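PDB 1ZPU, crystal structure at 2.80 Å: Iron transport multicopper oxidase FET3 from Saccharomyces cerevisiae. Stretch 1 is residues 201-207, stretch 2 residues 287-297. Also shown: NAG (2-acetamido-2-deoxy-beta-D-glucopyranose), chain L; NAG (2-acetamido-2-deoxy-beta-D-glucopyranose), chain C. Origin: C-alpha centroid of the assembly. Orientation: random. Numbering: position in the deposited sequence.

Stretch 1 (201-207) QYFWIED
Stretch 2 287-297: QNYVDSIDNFL

Residues 201-205 form an extended β-strand that passes into a loop at Glu-206 and Asp-207; residues 287-297 have no regular secondary structure. The two stretches, parts of one chain, run in opposite directions: Tyr-202 CA lies 7.6 Å from Ile-293 CA, and Glu-206 CA lies 6.1 Å from Asn-288 CA. The contacts in this gap are made largely by side chains, and 413 Å² is buried in total. Side chains alternate along the strand, and the pattern continues into the loop: Tyr-202, Trp-204 and Glu-206 direct CB toward stretch 2, whereas Gln-201 and Phe-203 are out of reach and Ile-205 points away.

Tyr-202 (phi/psi -90/142) is an m rotamer with chi2 88°. Its broad ring offers a face to one neighbor and an edge to another. Ile-293 (p, chi2 159°; backbone -109/26) covers the face, its CB 4.1 Å from the Tyr-202 ring centroid and 16° off the normal, a CH-pi contact. A long aliphatic side chain suits this position: Ile-293 CD1 reaches to 3.7 Å from Tyr-202 CZ, while Ile-293 O approaches Tyr-202 CE2 at 3.3 Å. The edge of Tyr-202 is turned toward the face of Phe-296 (p, chi2 87°; backbone -64/156), whose flat aromatic surface can receive it, in an offset edge-to-face pair with centroids 5.8 Å apart and planes at 60°; Tyr-202 CE2 and Phe-296 CD2 are 3.7 Å apart.

Trp-204, more fully extended at -160/162, adopts p with chi2 97°. Tryptophan combines an apolar surface with a single polar N-H, and both are used. Val-290 (chi1 108°, between wells; backbone -118/144), a compact apolar side chain that can lie on the indole without needing a polar partner, places CG2 over the five-membered ring of Trp-204, 4.1 Å from its centroid and 28° off the normal, with Val-290 CB 3.8 Å from Trp-204 CZ2. At the ring edge, Trp-204 NE1 donates a hydrogen bond to Asn-288 OD1 at 3.2 Å, with an N-H...O angle of 144°. Asn-288 (t, chi2 -124°; backbone -91/110) thus supplies an acceptor near the indole plane.

Glu-206 (-48/127) extends through t, t and chi3 174°. Its CG lies 3.4 Å from Asn-288 ND2, so the aliphatic part of the chain packs against the amide, while Glu-206 OE2 is hydrogen-bonded elsewhere in the structure.

The backbone of Val-290 also binds sugar: Val-290 N donates to O6 of the chain L NAG at 2.7 Å, nearly linearly at 174°, and N2 of the chain C NAG donates to Val-290 O at 2.8 Å.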

# COMPACT_ATOMS: atom_id res chain seq x y z
N GLN A 201 12.65 -3.22 -2.13
CA GLN A 201 14.03 -2.74 -2.14
C GLN A 201 14.78 -3.15 -0.91
O GLN A 201 14.21 -3.20 0.19
CB GLN A 201 14.07 -1.23 -2.24
CG GLN A 201 13.47 -0.67 -3.52
CD GLN A 201 13.81 0.79 -3.69
OE1 GLN A 201 14.85 1.25 -3.22
NE2 GLN A 201 12.94 1.53 -4.35
N TYR A 202 16.06 -3.44 -1.07
CA TYR A 202 16.93 -3.56 0.09
C TYR A 202 17.50 -2.19 0.35
O TYR A 202 17.80 -1.44 -0.59
CB TYR A 202 18.07 -4.54 -0.14
CG TYR A 202 17.64 -5.92 -0.53
CD1 TYR A 202 17.45 -6.24 -1.87
CD2 TYR A 202 17.45 -6.92 0.43
CE1 TYR A 202 17.07 -7.51 -2.25
CE2 TYR A 202 17.07 -8.20 0.07
CZ TYR A 202 16.88 -8.49 -1.28
OH TYR A 202 16.49 -9.74 -1.71
N PHE A 203 17.64 -1.85 1.62
CA PHE A 203 18.16 -0.56 1.99
C PHE A 203 19.19 -0.69 3.09
O PHE A 203 18.97 -1.41 4.07
CB PHE A 203 17.03 0.33 2.48
CG PHE A 203 17.48 1.69 2.90
CD1 PHE A 203 17.56 2.72 1.97
CD2 PHE A 203 17.84 1.95 4.22
CE1 PHE A 203 17.97 3.98 2.34
CE2 PHE A 203 18.27 3.20 4.61
CZ PHE A 203 18.34 4.22 3.67
N TRP A 204 20.31 0.03 2.93
CA TRP A 204 21.33 0.09 3.97
C TRP A 204 22.26 1.29 3.83
O TRP A 204 22.36 1.90 2.76
CB TRP A 204 22.14 -1.20 4.03
CG TRP A 204 23.10 -1.44 2.89
CD1 TRP A 204 24.43 -1.18 2.88
CD2 TRP A 204 22.80 -2.03 1.61
NE1 TRP A 204 25.00 -1.56 1.68
CE2 TRP A 204 24.02 -2.09 0.88
CE3 TRP A 204 21.63 -2.51 1.00
CZ2 TRP A 204 24.10 -2.61 -0.41
CZ3 TRP A 204 21.71 -3.02 -0.29
CH2 TRP A 204 22.93 -3.07 -0.98
N ILE A 205 22.94 1.61 4.93
CA ILE A 205 23.87 2.72 5.00
C ILE A 205 25.25 2.16 5.34
O ILE A 205 25.42 1.51 6.37
CB ILE A 205 23.43 3.73 6.08
CG1 ILE A 205 22.00 4.19 5.81
CG2 ILE A 205 24.36 4.92 6.14
CD1 ILE A 205 21.38 4.98 6.95
N GLU A 206 26.22 2.40 4.46
CA GLU A 206 27.60 1.99 4.68
C GLU A 206 28.07 2.38 6.07
O GLU A 206 27.92 3.54 6.47
CB GLU A 206 28.51 2.61 3.62
CG GLU A 206 29.97 2.27 3.78
CD GLU A 206 30.86 3.07 2.85
OE1 GLU A 206 32.10 2.95 2.98
OE2 GLU A 206 30.34 3.82 2.00
N ASP A 207 28.59 1.38 6.81
CA ASP A 207 29.17 1.55 8.15
C ASP A 207 28.27 2.20 9.21
O ASP A 207 28.78 2.73 10.19
CB ASP A 207 30.49 2.30 8.08
CG ASP A 207 31.61 1.43 7.61
OD1 ASP A 207 32.15 1.68 6.50
OD2 ASP A 207 31.93 0.48 8.36
N GLN A 287 29.94 3.14 -4.55
CA GLN A 287 28.99 2.10 -4.13
C GLN A 287 29.55 1.27 -2.99
O GLN A 287 30.72 0.90 -3.01
CB GLN A 287 28.67 1.16 -5.27
CG GLN A 287 27.92 -0.05 -4.79
CD GLN A 287 27.55 -1.01 -5.88
OE1 GLN A 287 27.90 -0.82 -7.05
NE2 GLN A 287 26.82 -2.06 -5.51
N ASN A 288 28.71 0.99 -2.01
CA ASN A 288 29.08 0.07 -0.95
C ASN A 288 28.67 -1.36 -1.30
O ASN A 288 27.48 -1.70 -1.34
CB ASN A 288 28.46 0.50 0.38
CG ASN A 288 28.91 -0.38 1.54
OD1 ASN A 288 28.08 -0.95 2.25
ND2 ASN A 288 30.22 -0.49 1.74
N TYR A 289 29.67 -2.19 -1.56
CA TYR A 289 29.45 -3.59 -1.88
C TYR A 289 29.09 -4.35 -0.64
O TYR A 289 29.71 -4.19 0.40
CB TYR A 289 30.69 -4.18 -2.53
CG TYR A 289 30.85 -3.66 -3.92
CD1 TYR A 289 32.03 -3.05 -4.35
CD2 TYR A 289 29.78 -3.73 -4.81
CE1 TYR A 289 32.13 -2.56 -5.66
CE2 TYR A 289 29.88 -3.25 -6.08
CZ TYR A 289 31.04 -2.66 -6.51
OH TYR A 289 31.07 -2.20 -7.81
N VAL A 290 28.08 -5.19 -0.74
CA VAL A 290 27.63 -5.94 0.40
C VAL A 290 27.81 -7.43 0.10
O VAL A 290 27.66 -7.87 -1.05
CB VAL A 290 26.19 -5.53 0.78
CG1 VAL A 290 25.19 -6.61 0.44
CG2 VAL A 290 26.10 -5.14 2.23
N ASP A 291 28.16 -8.19 1.13
CA ASP A 291 28.52 -9.59 0.97
C ASP A 291 27.32 -10.51 0.80
O ASP A 291 27.44 -11.58 0.19
CB ASP A 291 29.36 -10.03 2.15
CG ASP A 291 29.76 -11.47 2.06
OD1 ASP A 291 30.77 -11.78 1.37
OD2 ASP A 291 29.05 -12.30 2.68
N SER A 292 26.17 -10.11 1.33
CA SER A 292 24.94 -10.89 1.24
C SER A 292 23.68 -10.04 1.38
O SER A 292 23.64 -9.07 2.15
CB SER A 292 24.93 -11.98 2.31
OG SER A 292 23.66 -12.57 2.42
N ILE A 293 22.65 -10.40 0.62
CA ILE A 293 21.36 -9.71 0.73
C ILE A 293 20.35 -10.65 1.40
O ILE A 293 19.14 -10.53 1.22
CB ILE A 293 20.86 -9.19 -0.63
CG1 ILE A 293 20.77 -10.33 -1.65
CG2 ILE A 293 21.77 -8.09 -1.13
CD1 ILE A 293 19.85 -10.05 -2.83
N ASP A 294 20.87 -11.58 2.19
CA ASP A 294 20.04 -12.60 2.85
C ASP A 294 19.89 -12.36 4.35
O ASP A 294 19.19 -13.13 5.01
CB ASP A 294 20.59 -14.02 2.62
CG ASP A 294 20.61 -14.43 1.14
OD1 ASP A 294 20.11 -13.69 0.26
OD2 ASP A 294 21.13 -15.52 0.84
N ASN A 295 20.54 -11.33 4.88
CA ASN A 295 20.53 -11.11 6.33
C ASN A 295 19.81 -9.85 6.77
O ASN A 295 20.06 -9.34 7.87
CB ASN A 295 21.94 -11.13 6.90
CG ASN A 295 22.67 -12.40 6.57
OD1 ASN A 295 22.15 -13.50 6.75
ND2 ASN A 295 23.90 -12.26 6.07
N PHE A 296 18.91 -9.36 5.93
CA PHE A 296 18.05 -8.24 6.30
C PHE A 296 17.14 -8.65 7.46
O PHE A 296 16.86 -9.84 7.64
CB PHE A 296 17.20 -7.78 5.10
CG PHE A 296 16.38 -8.89 4.48
CD1 PHE A 296 15.12 -9.20 4.96
CD2 PHE A 296 16.91 -9.65 3.43
CE1 PHE A 296 14.38 -10.23 4.41
CE2 PHE A 296 16.18 -10.69 2.88
CZ PHE A 296 14.91 -10.99 3.37
N LEU A 297 16.67 -7.67 8.21
CA LEU A 297 15.71 -7.89 9.29
C LEU A 297 14.41 -8.54 8.82
O LEU A 297 13.77 -8.08 7.90
CB LEU A 297 15.38 -6.55 9.96
CG LEU A 297 14.29 -6.54 11.02
CD1 LEU A 297 14.83 -7.14 12.31
CD2 LEU A 297 13.83 -5.11 11.22
C1 NAG L . 25.06 -4.49 -6.67
C2 NAG L . 26.33 -4.76 -7.47
C3 NAG L . 26.90 -6.18 -7.27
C4 NAG L . 27.15 -6.46 -5.81
C5 NAG L . 25.81 -6.24 -5.12
C6 NAG L . 25.92 -6.47 -3.61
C7 NAG L . 26.94 -3.84 -9.64
C8 NAG L . 27.82 -2.79 -9.01
N2 NAG L . 26.09 -4.53 -8.87
O3 NAG L . 28.14 -6.33 -7.92
O4 NAG L . 27.64 -7.79 -5.72
O5 NAG L . 25.30 -4.92 -5.34
O6 NAG L . 26.70 -5.44 -3.05
O7 NAG L . 27.04 -4.03 -10.85
C1 NAG C . 28.82 -7.99 -4.88
C2 NAG C . 28.70 -9.36 -4.20
C3 NAG C . 29.92 -9.77 -3.36
C4 NAG C . 31.26 -9.52 -4.05
C5 NAG C . 31.23 -8.15 -4.77
C6 NAG C . 32.48 -7.95 -5.63
C7 NAG C . 26.52 -10.26 -3.60
C8 NAG C . 25.44 -10.37 -2.56
N2 NAG C . 27.52 -9.41 -3.36
O3 NAG C . 29.82 -11.13 -2.99
O4 NAG C . 32.30 -9.56 -3.08
O5 NAG C . 30.06 -7.96 -5.58
O6 NAG C . 32.14 -7.27 -6.82
O7 NAG C . 26.46 -10.95 -4.62